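Local coordinates for uncharacterized protein (Neisseria meningitidis MC58, PDB 2R2A) that is of unknown function but, as the N-terminal domain of a zonular occludens toxin-like membrane protein, probably binds nucleotide through a P-loop NTPase-type fold, at residues A[47-52]-A[189-193]; A[42-46]-A[55-59]; A[91-97]-A[125-131]. All coordinates share one frame; numbering follows the deposited sequence.

Overall arrangement
All three contacts lie in the P-loop NTPase-like domain. Interactions 2 and 3 belong to one mixed sheet, their centres about 11 Å apart, where strands 43-45 and 90-93 are neighbours: N46 OD1 accepts from D94 N, and T45 OG1 bonds to I92 O. Interaction 1 is at the surface, with its centre about 13 Å from that of interaction 2 and 16 Å from that of interaction 3. Its first segment follows directly on 42-46, and I47 packs on I92. Along the chain interaction 2 closes before interaction 3 opens, whereas 189-193 returns last, bringing the end of the modelled chain back beside the probable nucleotide-site helix 18-28.

Interaction 1 (A[47-52]-A[189-193]); sequences IKGLKI and YDLYE
A single antiparallel beta bridge between two loops pairs L50 with Y192 as a non-hydrogen-bonded pair. Its two flanking bonds run from E193 N to G49 O (3.0 Å) and from K51 N to L191 O (2.8 Å). The second is fairly straight at its hydrogen, 162°. G49 has a positive phi and lets the chain turn close against E193, so that G49 CA makes a CH...O contact of 3.3 Å with E193 O. The Y192 ring leans back along the first loop because its CG is anti to the backbone N (chi1 176°). Its CE1 comes 3.3 Å from K48 O and also meets I47 CG2 at 3.9 Å, the I47 and Y192 side chains crossing at about a right angle. K51 runs alongside the backbone of 189-191. Its chain bends at the last torsion, giving NZ a weak 3.4 Å bond to Y189 O, with the E193 carboxylate near but beyond salt-bridge range. The CG1 and CD1 arm of I52 lies against the L191 side chain, I52 CG1 to L191 CD2 3.9 Å. Y192 also rests on T19 and L20, and L191 on A27, all of helix 18-28. This is an isolated antiparallel bridge by which the last modelled residues of this N-terminal domain are tied to a loop beside what is probably the P-loop helix.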
loop_
_atom_site.group_PDB
_atom_site.type_symbol
_atom_site.label_atom_id
_atom_site.label_comp_id
_atom_site.label_asym_id
_atom_site.label_seq_id
_atom_site.Cartn_x
_atom_site.Cartn_y
_atom_site.Cartn_z
ATOM N N ILE A 47 -3.438 8.165 3.778
ATOM C CA ILE A 47 -3.674 9.061 2.643
ATOM C C ILE A 47 -4.607 10.203 3.040
ATOM O O ILE A 47 -5.694 9.946 3.526
ATOM C CB ILE A 47 -4.256 8.335 1.424
ATOM C CG1 ILE A 47 -3.186 7.403 0.785
ATOM C CG2 ILE A 47 -4.680 9.336 0.352
ATOM C CD1 ILE A 47 -3.806 6.427 -0.155
ATOM N N LYS A 48 -4.179 11.449 2.819
ATOM C CA LYS A 48 -4.966 12.622 3.234
ATOM C C LYS A 48 -5.893 13.040 2.103
ATOM O O LYS A 48 -5.548 12.898 0.926
ATOM C CB LYS A 48 -4.066 13.810 3.604
ATOM C CG LYS A 48 -3.116 13.589 4.782
ATOM C CD LYS A 48 -3.785 13.976 6.099
ATOM C CE LYS A 48 -2.837 13.807 7.300
ATOM N NZ LYS A 48 -3.461 14.302 8.584
ATOM N N GLY A 49 -7.072 13.522 2.459
ATOM C CA GLY A 49 -7.999 14.039 1.482
ATOM C C GLY A 49 -8.845 12.957 0.857
ATOM O O GLY A 49 -9.603 13.224 -0.074
ATOM N N LEU A 50 -8.724 11.743 1.394
ATOM C CA LEU A 50 -9.495 10.596 0.932
ATOM C C LEU A 50 -10.901 10.649 1.514
ATOM O O LEU A 50 -11.067 10.696 2.734
ATOM C CB LEU A 50 -8.776 9.296 1.329
ATOM C CG LEU A 50 -9.469 8.009 0.873
ATOM C CD1 LEU A 50 -9.464 7.935 -0.657
ATOM C CD2 LEU A 50 -8.831 6.754 1.510
ATOM N N LYS A 51 -11.910 10.638 0.643
ATOM C CA LYS A 51 -13.315 10.805 1.049
ATOM C C LYS A 51 -14.023 9.483 1.407
ATOM O O LYS A 51 -15.016 9.477 2.121
ATOM C CB LYS A 51 -14.110 11.508 -0.046
ATOM C CG LYS A 51 -13.695 12.940 -0.341
ATOM C CD LYS A 51 -14.804 13.612 -1.161
ATOM C CE LYS A 51 -14.412 15.010 -1.659
ATOM N NZ LYS A 51 -13.342 14.973 -2.691
ATOM N N ILE A 52 -13.495 8.380 0.895
ATOM C CA ILE A 52 -13.979 7.041 1.175
ATOM C C ILE A 52 -13.717 6.788 2.660
ATOM O O ILE A 52 -12.596 7.033 3.122
ATOM C CB ILE A 52 -13.176 6.017 0.315
ATOM C CG1 ILE A 52 -13.340 6.329 -1.179
ATOM C CG2 ILE A 52 -13.572 4.580 0.685
ATOM C CD1 ILE A 52 -12.450 5.553 -2.136
ATOM N N TYR A 189 -11.935 12.066 -8.659
ATOM C CA TYR A 189 -11.977 13.238 -7.769
ATOM C C TYR A 189 -13.247 13.401 -6.922
ATOM O O TYR A 189 -13.293 14.251 -6.014
ATOM C CB TYR A 189 -11.665 14.499 -8.545
ATOM C CG TYR A 189 -10.181 14.665 -8.788
ATOM C CD1 TYR A 189 -9.308 14.905 -7.719
ATOM C CD2 TYR A 189 -9.648 14.574 -10.070
ATOM C CE1 TYR A 189 -7.954 15.076 -7.919
ATOM C CE2 TYR A 189 -8.278 14.749 -10.286
ATOM C CZ TYR A 189 -7.444 15.006 -9.200
ATOM O OH TYR A 189 -6.099 15.175 -9.390
ATOM N N ASP A 190 -14.263 12.591 -7.192
ATOM C CA ASP A 190 -15.442 12.551 -6.324
ATOM C C ASP A 190 -15.111 11.851 -5.006
ATOM O O ASP A 190 -15.863 11.946 -4.023
ATOM C CB ASP A 190 -16.596 11.821 -7.023
ATOM C CG ASP A 190 -17.108 12.568 -8.259
ATOM O OD1 ASP A 190 -16.752 13.761 -8.449
ATOM O OD2 ASP A 190 -17.870 11.950 -9.034
ATOM N N LEU A 191 -13.973 11.158 -4.997
ATOM C CA LEU A 191 -13.572 10.315 -3.878
ATOM C C LEU A 191 -12.297 10.816 -3.179
ATOM O O LEU A 191 -11.903 10.276 -2.142
ATOM C CB LEU A 191 -13.323 8.897 -4.398
ATOM C CG LEU A 191 -14.478 8.117 -5.017
ATOM C CD1 LEU A 191 -13.955 6.789 -5.533
ATOM C CD2 LEU A 191 -15.554 7.867 -3.997
ATOM N N TYR A 192 -11.667 11.839 -3.759
ATOM C CA TYR A 192 -10.332 12.258 -3.355
ATOM C C TYR A 192 -10.108 13.735 -3.682
ATOM O O TYR A 192 -10.574 14.222 -4.703
ATOM C CB TYR A 192 -9.260 11.389 -4.040
ATOM C CG TYR A 192 -7.827 11.818 -3.750
ATOM C CD1 TYR A 192 -7.253 11.571 -2.520
ATOM C CD2 TYR A 192 -7.060 12.472 -4.706
ATOM C CE1 TYR A 192 -5.958 11.955 -2.230
ATOM C CE2 TYR A 192 -5.733 12.868 -4.425
ATOM C CZ TYR A 192 -5.197 12.591 -3.176
ATOM O OH TYR A 192 -3.914 12.984 -2.835
ATOM N N GLU A 193 -9.406 14.430 -2.785
ATOM C CA GLU A 193 -8.943 15.819 -2.987
ATOM C C GLU A 193 -7.491 15.886 -2.460
ATOM O O GLU A 193 -7.207 15.383 -1.373
ATOM C CB GLU A 193 -9.859 16.789 -2.231
ATOM C CG GLU A 193 -10.315 18.001 -3.059
ATOM C CD GLU A 193 -11.464 18.778 -2.415
ATOM O OE1 GLU A 193 -11.285 19.292 -1.284
ATOM O OE2 GLU A 193 -12.550 18.886 -3.040
#

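Interaction 2 (A[42-46]-A[55-59]); sequences KVFTN and TYIET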
loop_
_atom_site.group_PDB
_atom_site.type_symbol
_atom_site.label_atom_id
_atom_site.label_comp_id
_atom_site.label_asym_id
_atom_site.label_seq_id
_atom_site.Cartn_x
_atom_site.Cartn_y
_atom_site.Cartn_z
ATOM N N LYS A 42 -12.992 -2.847 6.403
ATOM C CA LYS A 42 -12.433 -1.673 7.046
ATOM C C LYS A 42 -11.111 -1.319 6.354
ATOM O O LYS A 42 -10.328 -2.219 6.051
ATOM C CB LYS A 42 -12.183 -1.975 8.522
ATOM C CG LYS A 42 -11.670 -0.810 9.316
ATOM C CD LYS A 42 -11.721 -1.120 10.839
ATOM C CE LYS A 42 -11.448 0.153 11.648
ATOM N NZ LYS A 42 -11.217 -0.072 13.128
ATOM N N VAL A 43 -10.895 -0.027 6.087
ATOM C CA VAL A 43 -9.673 0.494 5.433
ATOM C C VAL A 43 -8.843 1.344 6.424
ATOM O O VAL A 43 -9.370 2.255 7.055
ATOM C CB VAL A 43 -10.021 1.322 4.159
ATOM C CG1 VAL A 43 -8.746 1.883 3.459
ATOM C CG2 VAL A 43 -10.810 0.472 3.140
ATOM N N PHE A 44 -7.573 0.996 6.604
ATOM C CA PHE A 44 -6.644 1.810 7.404
ATOM C C PHE A 44 -5.728 2.498 6.419
ATOM O O PHE A 44 -5.179 1.842 5.529
ATOM C CB PHE A 44 -5.811 0.929 8.347
ATOM C CG PHE A 44 -6.640 0.220 9.411
ATOM C CD1 PHE A 44 -7.065 -1.093 9.232
ATOM C CD2 PHE A 44 -6.943 0.874 10.599
ATOM C CE1 PHE A 44 -7.823 -1.749 10.226
ATOM C CE2 PHE A 44 -7.714 0.238 11.599
ATOM C CZ PHE A 44 -8.144 -1.076 11.402
ATOM N N THR A 45 -5.561 3.806 6.540
ATOM C CA THR A 45 -4.642 4.480 5.630
ATOM C C THR A 45 -4.125 5.765 6.210
ATOM O O THR A 45 -4.692 6.279 7.169
ATOM C CB THR A 45 -5.263 4.691 4.211
ATOM O OG1 THR A 45 -4.268 5.159 3.285
ATOM C CG2 THR A 45 -6.457 5.649 4.246
ATOM N N ASN A 46 -3.019 6.259 5.645
ATOM C CA ASN A 46 -2.485 7.581 5.985
ATOM C C ASN A 46 -2.735 8.583 4.844
ATOM O O ASN A 46 -2.262 9.713 4.915
ATOM C CB ASN A 46 -0.971 7.514 6.339
ATOM C CG ASN A 46 -0.105 7.029 5.177
ATOM O OD1 ASN A 46 -0.523 6.191 4.379
ATOM N ND2 ASN A 46 1.126 7.561 5.081
ATOM N N THR A 55 -10.043 4.485 8.442
ATOM C CA THR A 55 -9.426 4.850 9.703
ATOM C C THR A 55 -8.013 5.350 9.454
ATOM O O THR A 55 -7.235 4.661 8.796
ATOM C CB THR A 55 -9.386 3.642 10.620
ATOM O OG1 THR A 55 -10.732 3.200 10.831
ATOM C CG2 THR A 55 -8.737 3.988 11.927
ATOM N N TYR A 56 -7.702 6.542 9.973
ATOM C CA TYR A 56 -6.365 7.133 9.851
ATOM C C TYR A 56 -5.329 6.376 10.670
ATOM O O TYR A 56 -5.554 6.059 11.845
ATOM C CB TYR A 56 -6.354 8.611 10.268
ATOM C CG TYR A 56 -4.997 9.282 10.128
ATOM C CD1 TYR A 56 -4.210 9.546 11.257
ATOM C CD2 TYR A 56 -4.489 9.648 8.864
ATOM C CE1 TYR A 56 -2.970 10.151 11.149
ATOM C CE2 TYR A 56 -3.228 10.258 8.750
ATOM C CZ TYR A 56 -2.483 10.502 9.899
ATOM O OH TYR A 56 -1.247 11.093 9.820
ATOM N N ILE A 57 -4.179 6.115 10.045
ATOM C CA ILE A 57 -3.006 5.619 10.767
ATOM C C ILE A 57 -1.827 6.600 10.665
ATOM O O ILE A 57 -1.525 7.117 9.578
ATOM C CB ILE A 57 -2.602 4.181 10.316
ATOM C CG1 ILE A 57 -2.380 4.084 8.795
ATOM C CG2 ILE A 57 -3.674 3.195 10.732
ATOM C CD1 ILE A 57 -1.876 2.680 8.316
ATOM N N GLU A 58 -1.173 6.847 11.805
ATOM C CA GLU A 58 -0.004 7.726 11.880
ATOM C C GLU A 58 1.275 6.982 11.515
ATOM O O GLU A 58 1.629 5.982 12.150
ATOM C CB GLU A 58 0.155 8.322 13.299
ATOM C CG GLU A 58 1.262 9.379 13.417
ATOM C CD GLU A 58 1.187 10.408 12.291
ATOM O OE1 GLU A 58 0.204 11.174 12.241
ATOM O OE2 GLU A 58 2.090 10.414 11.423
ATOM N N THR A 59 1.965 7.465 10.491
ATOM C CA THR A 59 3.203 6.833 10.062
ATOM C C THR A 59 4.484 7.535 10.532
ATOM O O THR A 59 5.594 6.978 10.360
ATOM C CB THR A 59 3.266 6.671 8.518
ATOM O OG1 THR A 59 3.182 7.954 7.903
ATOM C CG2 THR A 59 2.124 5.806 8.028
HETATM O O HOH W 1 1.593 9.930 6.752
#
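With its CG beside the backbone N (chi1 -65°), F44 stands side by side with T55, whose matching torsion (chi1 -60°) places CG2 anti to its own N and turns that methyl to the ring. F44 CD2 is 3.7 Å from T55 CB, and the I57 CG2 methyl meets F44 CB at 3.9 Å, making a small apolar patch on one face of the sheet. The strands are parallel and bonded in the alternating manner of such pairs: T55 N gives to V43 O (2.7 Å), T45 N to T55 O, and I57 N to T45 O. T55 OG1 is touched by K42 CE at 3.2 Å, while the ammonium of K42 goes on to N86. Beyond the strands, N46 CB touches I57 O at 3.3 Å. The N46 amide is set between the backbone N and the carbonyl carbon (chi1 62°), which brings ND2 toward T59: it gives to a water 2.9 Å away that also bonds T59 OG1, so the water joins the two side chains. The amide oxygen turns outward to D94 N. Y56 passes along N46 and sends its hydroxyl to E58 OE1 at 2.8 Å. Strand 90-93 pairs with F44 on one side and E58 bonds to L72 and A74 on the other, while W80 of helix 77-80 packs against both F44 and I57.

Interaction 3 (A[91-97]-A[125-131]); sequences VIVDEAQ and DIFVLTQ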
loop_
_atom_site.group_PDB
_atom_site.type_symbol
_atom_site.label_atom_id
_atom_site.label_comp_id
_atom_site.label_asym_id
_atom_site.label_seq_id
_atom_site.Cartn_x
_atom_site.Cartn_y
_atom_site.Cartn_z
ATOM N N VAL A 91 -5.055 -2.392 4.364
ATOM C CA VAL A 91 -4.174 -1.360 4.894
ATOM C C VAL A 91 -3.508 -0.715 3.683
ATOM O O VAL A 91 -3.020 -1.443 2.838
ATOM C CB VAL A 91 -3.092 -1.994 5.802
ATOM C CG1 VAL A 91 -2.072 -0.971 6.199
ATOM C CG2 VAL A 91 -3.723 -2.664 7.081
ATOM N N ILE A 92 -3.540 0.614 3.567
ATOM C CA ILE A 92 -2.898 1.309 2.425
ATOM C C ILE A 92 -1.933 2.331 3.022
ATOM O O ILE A 92 -2.366 3.259 3.751
ATOM C CB ILE A 92 -3.934 2.056 1.525
ATOM C CG1 ILE A 92 -4.993 1.049 1.014
ATOM C CG2 ILE A 92 -3.231 2.860 0.401
ATOM C CD1 ILE A 92 -6.297 1.713 0.433
ATOM N N VAL A 93 -0.640 2.169 2.736
ATOM C CA VAL A 93 0.337 3.012 3.403
ATOM C C VAL A 93 1.017 3.813 2.303
ATOM O O VAL A 93 1.693 3.258 1.445
ATOM C CB VAL A 93 1.326 2.170 4.243
ATOM C CG1 VAL A 93 2.440 3.033 4.785
ATOM C CG2 VAL A 93 0.579 1.487 5.447
ATOM N N ASP A 94 0.792 5.111 2.298
ATOM C CA ASP A 94 1.484 5.989 1.357
ATOM C C ASP A 94 2.886 6.328 1.933
ATOM O O ASP A 94 3.063 6.491 3.172
ATOM C CB ASP A 94 0.645 7.250 1.119
ATOM C CG ASP A 94 1.199 8.109 -0.002
ATOM O OD1 ASP A 94 1.748 7.533 -0.959
ATOM O OD2 ASP A 94 1.087 9.346 0.066
ATOM N N GLU A 95 3.866 6.442 1.048
ATOM C CA GLU A 95 5.278 6.700 1.438
ATOM C C GLU A 95 5.681 5.688 2.514
ATOM O O GLU A 95 6.088 6.044 3.615
ATOM C CB GLU A 95 5.493 8.164 1.893
ATOM C CG GLU A 95 5.410 9.217 0.717
ATOM C CD GLU A 95 6.430 8.989 -0.467
ATOM O OE1 GLU A 95 7.641 9.191 -0.318
ATOM O OE2 GLU A 95 5.999 8.596 -1.573
ATOM N N ALA A 96 5.543 4.414 2.163
ATOM C CA ALA A 96 5.652 3.318 3.100
ATOM C C ALA A 96 7.027 3.148 3.728
ATOM O O ALA A 96 7.151 2.378 4.687
ATOM C CB ALA A 96 5.246 1.999 2.406
ATOM N N GLN A 97 8.064 3.778 3.148
ATOM C CA GLN A 97 9.400 3.729 3.717
ATOM C C GLN A 97 9.426 4.359 5.108
ATOM O O GLN A 97 10.347 4.128 5.856
ATOM C CB GLN A 97 10.459 4.395 2.788
ATOM C CG GLN A 97 10.403 5.905 2.620
ATOM C CD GLN A 97 9.395 6.404 1.566
ATOM O OE1 GLN A 97 8.525 5.682 1.138
ATOM N NE2 GLN A 97 9.533 7.664 1.166
ATOM N N ASP A 125 -5.301 -7.430 3.536
ATOM C CA ASP A 125 -4.702 -6.954 2.277
ATOM C C ASP A 125 -3.914 -5.681 2.517
ATOM O O ASP A 125 -4.354 -4.797 3.229
ATOM C CB ASP A 125 -5.758 -6.756 1.208
ATOM C CG ASP A 125 -6.130 -8.063 0.526
ATOM O OD1 ASP A 125 -5.417 -8.454 -0.428
ATOM O OD2 ASP A 125 -7.106 -8.710 0.957
ATOM N N ILE A 126 -2.726 -5.584 1.936
ATOM C CA ILE A 126 -1.871 -4.456 2.211
ATOM C C ILE A 126 -1.455 -3.850 0.869
ATOM O O ILE A 126 -1.147 -4.589 -0.050
ATOM C CB ILE A 126 -0.574 -4.911 2.953
ATOM C CG1 ILE A 126 -0.922 -5.547 4.311
ATOM C CG2 ILE A 126 0.408 -3.705 3.089
ATOM C CD1 ILE A 126 0.250 -6.332 4.989
ATOM N N PHE A 127 -1.534 -2.527 0.744
ATOM C CA PHE A 127 -0.974 -1.797 -0.438
ATOM C C PHE A 127 0.101 -0.877 0.111
ATOM O O PHE A 127 -0.170 -0.113 1.044
ATOM C CB PHE A 127 -2.042 -0.942 -1.105
ATOM C CG PHE A 127 -3.137 -1.741 -1.734
ATOM C CD1 PHE A 127 -3.081 -2.054 -3.081
ATOM C CD2 PHE A 127 -4.203 -2.244 -0.948
ATOM C CE1 PHE A 127 -4.097 -2.846 -3.690
ATOM C CE2 PHE A 127 -5.205 -3.051 -1.543
ATOM C CZ PHE A 127 -5.160 -3.335 -2.890
ATOM N N VAL A 128 1.295 -0.881 -0.497
ATOM C CA VAL A 128 2.323 0.067 -0.080
ATOM C C VAL A 128 2.725 0.883 -1.306
ATOM O O VAL A 128 2.892 0.336 -2.381
ATOM C CB VAL A 128 3.586 -0.629 0.519
ATOM C CG1 VAL A 128 3.317 -1.018 2.014
ATOM C CG2 VAL A 128 4.009 -1.828 -0.313
ATOM N N LEU A 129 2.726 2.202 -1.156
ATOM C CA LEU A 129 3.112 3.110 -2.232
ATOM C C LEU A 129 4.429 3.739 -1.815
ATOM O O LEU A 129 4.626 4.093 -0.608
ATOM C CB LEU A 129 2.061 4.219 -2.389
ATOM C CG LEU A 129 0.722 3.852 -3.042
ATOM C CD1 LEU A 129 -0.010 2.874 -2.186
ATOM C CD2 LEU A 129 -0.111 5.143 -3.239
ATOM N N THR A 130 5.360 3.866 -2.770
ATOM C CA THR A 130 6.581 4.542 -2.391
ATOM C C THR A 130 7.184 4.995 -3.714
ATOM O O THR A 130 6.676 4.615 -4.785
ATOM C CB THR A 130 7.562 3.626 -1.554
ATOM O OG1 THR A 130 8.721 4.403 -1.164
ATOM C CG2 THR A 130 8.053 2.439 -2.386
ATOM N N GLN A 131 8.261 5.768 -3.647
ATOM C CA GLN A 131 8.865 6.286 -4.838
ATOM C C GLN A 131 9.776 5.260 -5.528
ATOM O O GLN A 131 9.985 5.356 -6.756
ATOM C CB GLN A 131 9.684 7.553 -4.505
ATOM C CG GLN A 131 8.727 8.667 -4.109
ATOM C CD GLN A 131 9.440 9.871 -3.565
ATOM O OE1 GLN A 131 10.252 10.438 -4.255
ATOM N NE2 GLN A 131 9.139 10.251 -2.301
#
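I92 lies side by side with F127, its CG1 branch meeting F127 ring atom CD2 at 3.9 Å, while its CG2 methyl faces L129 CD1. I92 and F127 point to the face where M22 of helix 18-28 packs on them. This is the parallel core of a beta-alpha-beta unit, strand 90-93, helix 111-114 and strand 125-130, in the P-loop NTPase-like fold. Four backbone bonds join the strands, among them V91 N to D125 O and L129 N to V93 O (3.0 Å). V128, on the opposite face from F127, meets the A96 methyl of the following 3-10 turn with CG1 at 3.6 Å. The sequence VIVDEA is consistent with a Walker B strand, and D94 OD1 lies close to L129 CB. A sulfate about 6 Å from the D94 side chain is probably from the crystallisation liquor, though it may mark the phosphate pocket. E95 has positive phi and psi, which swing the chain out of the strand and let A96 N bond to L129 O at 2.9 Å. T130 OG1 gives to Q97 OE1 (2.6 Å) from above that amide plane. The E95 carboxylate and Q131 amide planes are turned 41° apart. E95 OE1 takes two N-H groups from opposite faces of the carboxylate, Q97 NE2 at 2.8 Å and Q131 NE2 at 2.7 Å, the latter on the syn side but tilted out of the carboxylate plane.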